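Local coordinates for protein alcohol dehydrogenase IV (Corynebacterium glutamicum, PDB 3IV7) that probably acts as an NAD-dependent oxidoreductase of the iron-containing alcohol dehydrogenase family, reducing maleylacetate, at residues 177-180 against 181-185; 231-235 against 236-240; 311-315 against 316-320. All coordinates share one frame; numbering follows the deposited sequence.

Contact 1 (177-180 against 181-185)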
loop_
_atom_site.group_PDB
_atom_site.type_symbol
_atom_site.label_atom_id
_atom_site.label_comp_id
_atom_site.label_asym_id
_atom_site.label_seq_id
_atom_site.Cartn_x
_atom_site.Cartn_y
_atom_site.Cartn_z
ATOM N N HIS A 177 1.614 13.585 -9.398
ATOM C CA HIS A 177 1.152 12.197 -9.317
ATOM C C HIS A 177 0.191 12.082 -8.127
ATOM O O HIS A 177 -0.876 11.495 -8.244
ATOM C CB HIS A 177 2.321 11.203 -9.158
ATOM C CG HIS A 177 3.193 11.068 -10.372
ATOM N ND1 HIS A 177 2.721 11.254 -11.658
ATOM C CD2 HIS A 177 4.466 10.618 -10.502
ATOM C CE1 HIS A 177 3.698 11.013 -12.520
ATOM N NE2 HIS A 177 4.765 10.619 -11.845
ATOM N N CYS A 178 0.536 12.705 -7.001
ATOM C CA CYS A 178 -0.329 12.646 -5.830
ATOM C C CYS A 178 -1.623 13.370 -6.067
ATOM O O CYS A 178 -2.685 12.831 -5.857
ATOM C CB CYS A 178 0.330 13.287 -4.605
ATOM S SG CYS A 178 1.822 12.564 -4.070
ATOM N N ILE A 179 -1.522 14.633 -6.431
ATOM C CA ILE A 179 -2.695 15.489 -6.499
ATOM C C ILE A 179 -3.713 15.078 -7.563
ATOM O O ILE A 179 -4.887 14.944 -7.276
ATOM C CB ILE A 179 -2.307 16.985 -6.602
ATOM C CG1 ILE A 179 -1.617 17.402 -5.280
ATOM C CG2 ILE A 179 -3.594 17.841 -6.841
ATOM C CD1 ILE A 179 -1.039 18.839 -5.225
ATOM N N ASP A 180 -3.255 14.837 -8.778
ATOM C CA ASP A 180 -4.173 14.409 -9.850
ATOM C C ASP A 180 -4.858 13.085 -9.465
ATOM O O ASP A 180 -6.041 12.877 -9.774
ATOM C CB ASP A 180 -3.420 14.235 -11.124
ATOM C CG ASP A 180 -4.273 14.426 -12.361
ATOM O OD1 ASP A 180 -5.279 15.206 -12.344
ATOM O OD2 ASP A 180 -3.842 13.872 -13.402
ATOM N N SER A 181 -4.124 12.222 -8.747
ATOM C CA SER A 181 -4.638 10.920 -8.348
ATOM C C SER A 181 -5.842 11.034 -7.393
ATOM O O SER A 181 -6.686 10.126 -7.330
ATOM C CB SER A 181 -3.526 10.073 -7.738
ATOM O OG SER A 181 -2.615 9.599 -8.748
ATOM N N LEU A 182 -5.927 12.159 -6.678
ATOM C CA LEU A 182 -7.033 12.416 -5.772
ATOM C C LEU A 182 -8.398 12.478 -6.457
ATOM O O LEU A 182 -9.414 12.247 -5.811
ATOM C CB LEU A 182 -6.778 13.681 -4.942
ATOM C CG LEU A 182 -5.575 13.574 -3.981
ATOM C CD1 LEU A 182 -5.353 14.857 -3.224
ATOM C CD2 LEU A 182 -5.764 12.385 -3.025
ATOM N N TRP A 183 -8.419 12.837 -7.747
ATOM C CA TRP A 183 -9.660 12.793 -8.550
ATOM C C TRP A 183 -9.397 11.933 -9.809
ATOM O O TRP A 183 -10.015 12.128 -10.850
ATOM C CB TRP A 183 -10.153 14.218 -8.924
ATOM C CG TRP A 183 -9.085 15.063 -9.456
ATOM C CD1 TRP A 183 -8.417 14.888 -10.641
ATOM C CD2 TRP A 183 -8.466 16.182 -8.813
ATOM N NE1 TRP A 183 -7.407 15.805 -10.754
ATOM C CE2 TRP A 183 -7.417 16.618 -9.653
ATOM C CE3 TRP A 183 -8.681 16.850 -7.614
ATOM C CZ2 TRP A 183 -6.597 17.683 -9.325
ATOM C CZ3 TRP A 183 -7.882 17.922 -7.307
ATOM C CH2 TRP A 183 -6.846 18.325 -8.158
ATOM N N GLY A 184 -8.476 10.974 -9.687
ATOM C CA GLY A 184 -8.116 10.098 -10.808
ATOM C C GLY A 184 -9.292 9.237 -11.258
ATOM O O GLY A 184 -10.279 9.099 -10.523
ATOM N N PRO A 185 -9.191 8.635 -12.466
ATOM C CA PRO A 185 -10.294 7.815 -12.958
ATOM C C PRO A 185 -10.602 6.623 -12.060
ATOM O O PRO A 185 -11.729 6.206 -12.015
ATOM C CB PRO A 185 -9.795 7.333 -14.326
ATOM C CG PRO A 185 -8.310 7.533 -14.290
ATOM C CD PRO A 185 -8.090 8.705 -13.434
HETATM O O HOH W 1 -3.472 10.828 -11.724
#
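Trp183 folds back over Ile179 and Asp180 where the chain passes from helix 164-181 into the loop, and this is the tightly packed part of the contact. With CG wedged between the backbone N and the carbonyl carbon (chi1 48°), the indole lies over the peptides of these two residues, Ile179 O sitting 3.7 Å above the Trp183 ring plane and offset toward its rim. The six-membered end runs alongside Ile179, whose CG2 comes within 3.5 Å of Trp183 CH2. Trp183 NE1 donates to Asp180 OD1 over 2.7 Å, with the acceptor tilted from the indole plane. OD1 is met on its anti side and somewhat out of the carboxylate plane, and the two planes stand 76° apart, so the bond ties the groups crosswise. OD1 also takes a weak bond from His241 N, while OD2 accepts from His242 ND1; with both oxygens engaged, the carboxylate has little freedom to rotate.

The backbone here makes i to i-3 bonds: Leu182 N reaches Ile179 O at 3.0 Å and Trp183 N reaches Asp180 O at 3.1 Å, and a type I beta turn spans Ser181 to Gly184. Ser181 OG donates to His177 O at 2.6 Å, nearly along the C=O axis (161°); the same oxygen also takes a weak bond from Ser181 N.

Looser links lie elsewhere. One water is held between Asp180 OD2 and Ser181 OG by weak bonds. Separately, Leu182 forms the partly exposed edge, near a 1,2-ethanediol probably from the crystallisation liquor.

Four helices pack around it. Ser181 rests on helix 216-236, Ile179 and Trp183 meet Leu268 of helix 256-271, Cys178 packs on Ala195 and Ile199 of helix 189-211, and Leu182 touches helix 276-286.

Contact 2 (231-235 against 236-240)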
loop_
_atom_site.group_PDB
_atom_site.type_symbol
_atom_site.label_atom_id
_atom_site.label_comp_id
_atom_site.label_asym_id
_atom_site.label_seq_id
_atom_site.Cartn_x
_atom_site.Cartn_y
_atom_site.Cartn_z
ATOM N N VAL A 231 3.091 5.098 -6.561
ATOM C CA VAL A 231 2.266 3.950 -6.202
ATOM C C VAL A 231 0.764 4.333 -6.223
ATOM O O VAL A 231 -0.081 3.570 -6.713
ATOM C CB VAL A 231 2.645 3.379 -4.824
ATOM C CG1 VAL A 231 1.615 2.312 -4.377
ATOM C CG2 VAL A 231 4.121 2.729 -4.868
ATOM N N SER A 232 0.452 5.531 -5.721
ATOM C CA SER A 232 -0.909 6.052 -5.757
ATOM C C SER A 232 -1.401 6.212 -7.213
ATOM O O SER A 232 -2.498 5.786 -7.573
ATOM C CB SER A 232 -0.954 7.417 -5.064
ATOM O OG SER A 232 -2.267 7.957 -5.136
ATOM N N PHE A 233 -0.559 6.834 -8.022
ATOM C CA PHE A 233 -0.836 7.108 -9.418
ATOM C C PHE A 233 -0.980 5.826 -10.263
ATOM O O PHE A 233 -1.861 5.734 -11.077
ATOM C CB PHE A 233 0.291 8.001 -9.960
ATOM C CG PHE A 233 0.300 8.137 -11.424
ATOM C CD1 PHE A 233 -0.651 8.883 -12.064
ATOM C CD2 PHE A 233 1.366 7.643 -12.168
ATOM C CE1 PHE A 233 -0.614 9.047 -13.443
ATOM C CE2 PHE A 233 1.406 7.815 -13.519
ATOM C CZ PHE A 233 0.404 8.517 -14.154
ATOM N N ALA A 234 -0.133 4.839 -10.008
ATOM C CA ALA A 234 -0.232 3.539 -10.693
ATOM C C ALA A 234 -1.621 2.941 -10.475
ATOM O O ALA A 234 -2.209 2.346 -11.382
ATOM C CB ALA A 234 0.870 2.579 -10.181
ATOM N N SER A 235 -2.178 3.183 -9.292
ATOM C CA SER A 235 -3.509 2.725 -8.963
ATOM C C SER A 235 -4.618 3.651 -9.485
ATOM O O SER A 235 -5.600 3.181 -10.051
ATOM C CB SER A 235 -3.669 2.571 -7.447
ATOM O OG SER A 235 -5.038 2.293 -7.101
ATOM N N ALA A 236 -4.501 4.961 -9.230
ATOM C CA ALA A 236 -5.624 5.889 -9.520
ATOM C C ALA A 236 -5.795 6.191 -11.027
ATOM O O ALA A 236 -6.863 6.587 -11.463
ATOM C CB ALA A 236 -5.478 7.170 -8.740
ATOM N N GLY A 237 -4.746 5.967 -11.795
ATOM C CA GLY A 237 -4.756 6.257 -13.210
ATOM C C GLY A 237 -4.531 7.738 -13.482
ATOM O O GLY A 237 -4.580 8.571 -12.560
ATOM N N SER A 238 -4.350 8.059 -14.772
ATOM C CA SER A 238 -4.142 9.439 -15.240
ATOM C C SER A 238 -5.371 10.272 -15.244
ATOM O O SER A 238 -6.360 9.955 -15.931
ATOM C CB SER A 238 -3.558 9.437 -16.646
ATOM O OG SER A 238 -2.267 8.901 -16.633
ATOM N N GLY A 239 -5.303 11.390 -14.522
ATOM C CA GLY A 239 -6.372 12.349 -14.475
ATOM C C GLY A 239 -6.068 13.482 -15.456
ATOM O O GLY A 239 -5.153 13.363 -16.278
ATOM N N LEU A 240 -6.831 14.570 -15.357
ATOM C CA LEU A 240 -6.670 15.746 -16.254
ATOM C C LEU A 240 -5.216 16.232 -16.380
ATOM O O LEU A 240 -4.736 16.476 -17.491
ATOM C CB LEU A 240 -7.550 16.901 -15.769
ATOM C CG LEU A 240 -7.513 18.239 -16.557
ATOM C CD1 LEU A 240 -7.954 18.051 -18.007
ATOM C CD2 LEU A 240 -8.369 19.281 -15.876
#
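Phe233 and Ser238 meet where helix 216-236 gives way to the loop before helix 240-250. From Phe233 CB the side chain sets out away from the loop, but CG stands anti to the backbone N (chi1 168°), and this turns the ring back along the helix toward the residues that follow. Phe233 CD1 is the first ring atom to reach them, 4.0 Å from Gly237 O. Further out Phe233 CE1 lies 3.6 Å from Ser238 OG and 4.0 Å from Ser238 CA, and at the tip Phe233 CZ is 3.7 Å from Ser238 OG. The ring also stacks with His177 and with His242, packing the helix 216-236 side against both.

The backbone bonds fix the helix end. Ala236 N donates to Ser232 O at 2.7 Å, and Gly237 N donates to Phe233 O at 3.0 Å. Both are helical i to i-4 bonds. Gly237 then departs from helical angles with phi of 80°, which ends the helix and swings the chain toward Gly239, the N-cap residue of the next helix. Ala236 CB stays close to the helix, 3.5 Å from Ser232 O.

Ser232 OG and Ser235 OG instead bind Asn191, on its O and ND2 respectively, which links the same helical turn to the start of helix 189-211. Chemically, then, the direct join across 231-240 rests on two peptide hydrogen bonds and on van der Waals contact between a phenyl ring and a serine, while the directional side-chain bonds reach outward.

Contact 3 (311-315 against 316-320)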
loop_
_atom_site.group_PDB
_atom_site.type_symbol
_atom_site.label_atom_id
_atom_site.label_comp_id
_atom_site.label_asym_id
_atom_site.label_seq_id
_atom_site.Cartn_x
_atom_site.Cartn_y
_atom_site.Cartn_z
ATOM N N TYR A 311 9.467 27.614 -21.797
ATOM C CA TYR A 311 9.952 26.405 -22.492
ATOM C C TYR A 311 9.555 26.393 -23.952
ATOM O O TYR A 311 9.656 25.380 -24.615
ATOM C CB TYR A 311 9.455 25.134 -21.753
ATOM C CG TYR A 311 9.600 25.309 -20.273
ATOM C CD1 TYR A 311 10.853 25.461 -19.704
ATOM C CD2 TYR A 311 8.494 25.519 -19.470
ATOM C CE1 TYR A 311 11.004 25.717 -18.365
ATOM C CE2 TYR A 311 8.636 25.778 -18.106
ATOM C CZ TYR A 311 9.877 25.907 -17.574
ATOM O OH TYR A 311 10.016 26.213 -16.253
ATOM N N GLY A 312 9.100 27.519 -24.446
ATOM C CA GLY A 312 8.839 27.668 -25.881
ATOM C C GLY A 312 7.393 27.446 -26.309
ATOM O O GLY A 312 7.071 27.616 -27.465
ATOM N N PHE A 313 6.520 27.072 -25.376
ATOM C CA PHE A 313 5.112 26.895 -25.708
ATOM C C PHE A 313 4.534 28.255 -26.065
ATOM O O PHE A 313 4.942 29.244 -25.520
ATOM C CB PHE A 313 4.366 26.276 -24.523
ATOM C CG PHE A 313 2.984 25.841 -24.851
ATOM C CD1 PHE A 313 2.757 24.950 -25.893
ATOM C CD2 PHE A 313 1.905 26.295 -24.111
ATOM C CE1 PHE A 313 1.463 24.553 -26.218
ATOM C CE2 PHE A 313 0.580 25.880 -24.421
ATOM C CZ PHE A 313 0.365 25.020 -25.464
ATOM N N GLU A 314 3.639 28.295 -27.045
ATOM C CA GLU A 314 3.015 29.537 -27.475
ATOM C C GLU A 314 1.494 29.380 -27.521
ATOM O O GLU A 314 0.978 28.256 -27.626
ATOM C CB GLU A 314 3.525 29.938 -28.872
ATOM C CG GLU A 314 5.023 29.746 -29.057
ATOM C CD GLU A 314 5.542 30.464 -30.251
ATOM O OE1 GLU A 314 5.175 30.086 -31.387
ATOM O OE2 GLU A 314 6.340 31.403 -30.065
ATOM N N ALA A 315 0.790 30.510 -27.442
ATOM C CA ALA A 315 -0.665 30.539 -27.491
ATOM C C ALA A 315 -1.206 29.854 -28.735
ATOM O O ALA A 315 -2.257 29.223 -28.694
ATOM C CB ALA A 315 -1.174 32.001 -27.446
ATOM N N SER A 316 -0.500 30.019 -29.854
ATOM C CA SER A 316 -0.953 29.480 -31.118
ATOM C C SER A 316 -1.052 27.949 -31.093
ATOM O O SER A 316 -1.741 27.382 -31.900
ATOM C CB SER A 316 -0.023 29.934 -32.266
ATOM O OG SER A 316 1.288 29.452 -32.048
ATOM N N GLY A 317 -0.338 27.314 -30.184
ATOM C CA GLY A 317 -0.381 25.847 -30.010
ATOM C C GLY A 317 -1.463 25.301 -29.068
ATOM O O GLY A 317 -1.689 24.085 -29.013
ATOM N N ILE A 318 -2.147 26.179 -28.346
ATOM C CA ILE A 318 -3.186 25.748 -27.380
ATOM C C ILE A 318 -4.407 25.040 -28.057
ATOM O O ILE A 318 -4.901 24.040 -27.551
ATOM C CB ILE A 318 -3.672 26.931 -26.555
ATOM C CG1 ILE A 318 -2.560 27.407 -25.611
ATOM C CG2 ILE A 318 -4.957 26.576 -25.769
ATOM C CD1 ILE A 318 -2.852 28.769 -24.960
ATOM N N ALA A 319 -4.893 25.584 -29.175
ATOM C CA ALA A 319 -6.026 24.966 -29.889
ATOM C C ALA A 319 -5.736 23.466 -30.188
ATOM O O ALA A 319 -6.597 22.615 -30.008
ATOM C CB ALA A 319 -6.341 25.735 -31.184
ATOM N N GLU A 320 -4.523 23.174 -30.640
ATOM C CA GLU A 320 -4.127 21.814 -30.940
ATOM C C GLU A 320 -3.996 20.979 -29.647
ATOM O O GLU A 320 -4.472 19.823 -29.586
ATOM C CB GLU A 320 -2.807 21.809 -31.694
ATOM C CG GLU A 320 -2.290 20.399 -32.068
ATOM C CD GLU A 320 -0.945 20.445 -32.800
ATOM O OE1 GLU A 320 -0.430 21.571 -33.038
ATOM O OE2 GLU A 320 -0.402 19.361 -33.127
HETATM O O HOH W 2 -4.491 28.280 -30.065
#
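Phe313 and Ile318 supply the apolar part of this contact, at the approach to helix 318-326. Their side chains cross at about a right angle: Phe313 CE2 is 3.7 Å from Ile318 CG1, and Phe313 CZ is 3.8 Å from the same carbon. The ring gets there because CG lies anti to the backbone N (chi1 -170°), which carries it across toward the residues leading into the helix, where Phe313 CZ also approaches Gly317 C at 4.1 Å. A looser apolar touch joins Ala315 CB to Ile318 CD1 at 4.4 Å.

Hydrogen bonding is done by the backbone. Gly317 N donates to Glu314 O at 3.0 Å, and Ile318 N donates to Ala315 O at 3.1 Å. Both run from residue i to i-3, a spacing that marks tight turns leading into the helix. Ala315 O has a second partner: a water donates to Ala315 O at 2.8 Å and accepts from Ala319 N, so solvent bridges the carbonyl and amide that a regular helical i to i+4 bond would join directly.

The polar side chains contribute little across the contact. Glu314 and Ser316 are exposed, and Glu314 CB is 3.9 Å from Ser316 OG, van der Waals contact at most.

Other parts of the chain pack on Phe313 and Ile318. Phe313 meets Phe252 edge-to-face and packs on Leu254 and on Leu350 of helix 339-351. Ala315 also reaches Leu350, and Ile318 rests on Leu346 and Glu347, seating the approach to helix 318-326 against helix 339-351.

Overall arrangement
Contacts 1 and 2 are neighbours, their centres about 6 Å apart, and both lie where a helix runs into a loop. They touch directly: Ser181 OG lies 3.1 Å from Phe233 CA, and Pro185 CD is 3.1 Å from Ala236 O. His242 also joins them, hydrogen-bonded to Asp180 and His177 and stacked on Phe233. These histidines probably lie in the region where metal-dependent relatives bind their metal. Contact 3 instead leads into a helix near the periphery, its centre about 25 Å from that of contact 1 and 26 Å from that of contact 2; the nearest atoms of contacts 2 and 3 are about 12 Å apart.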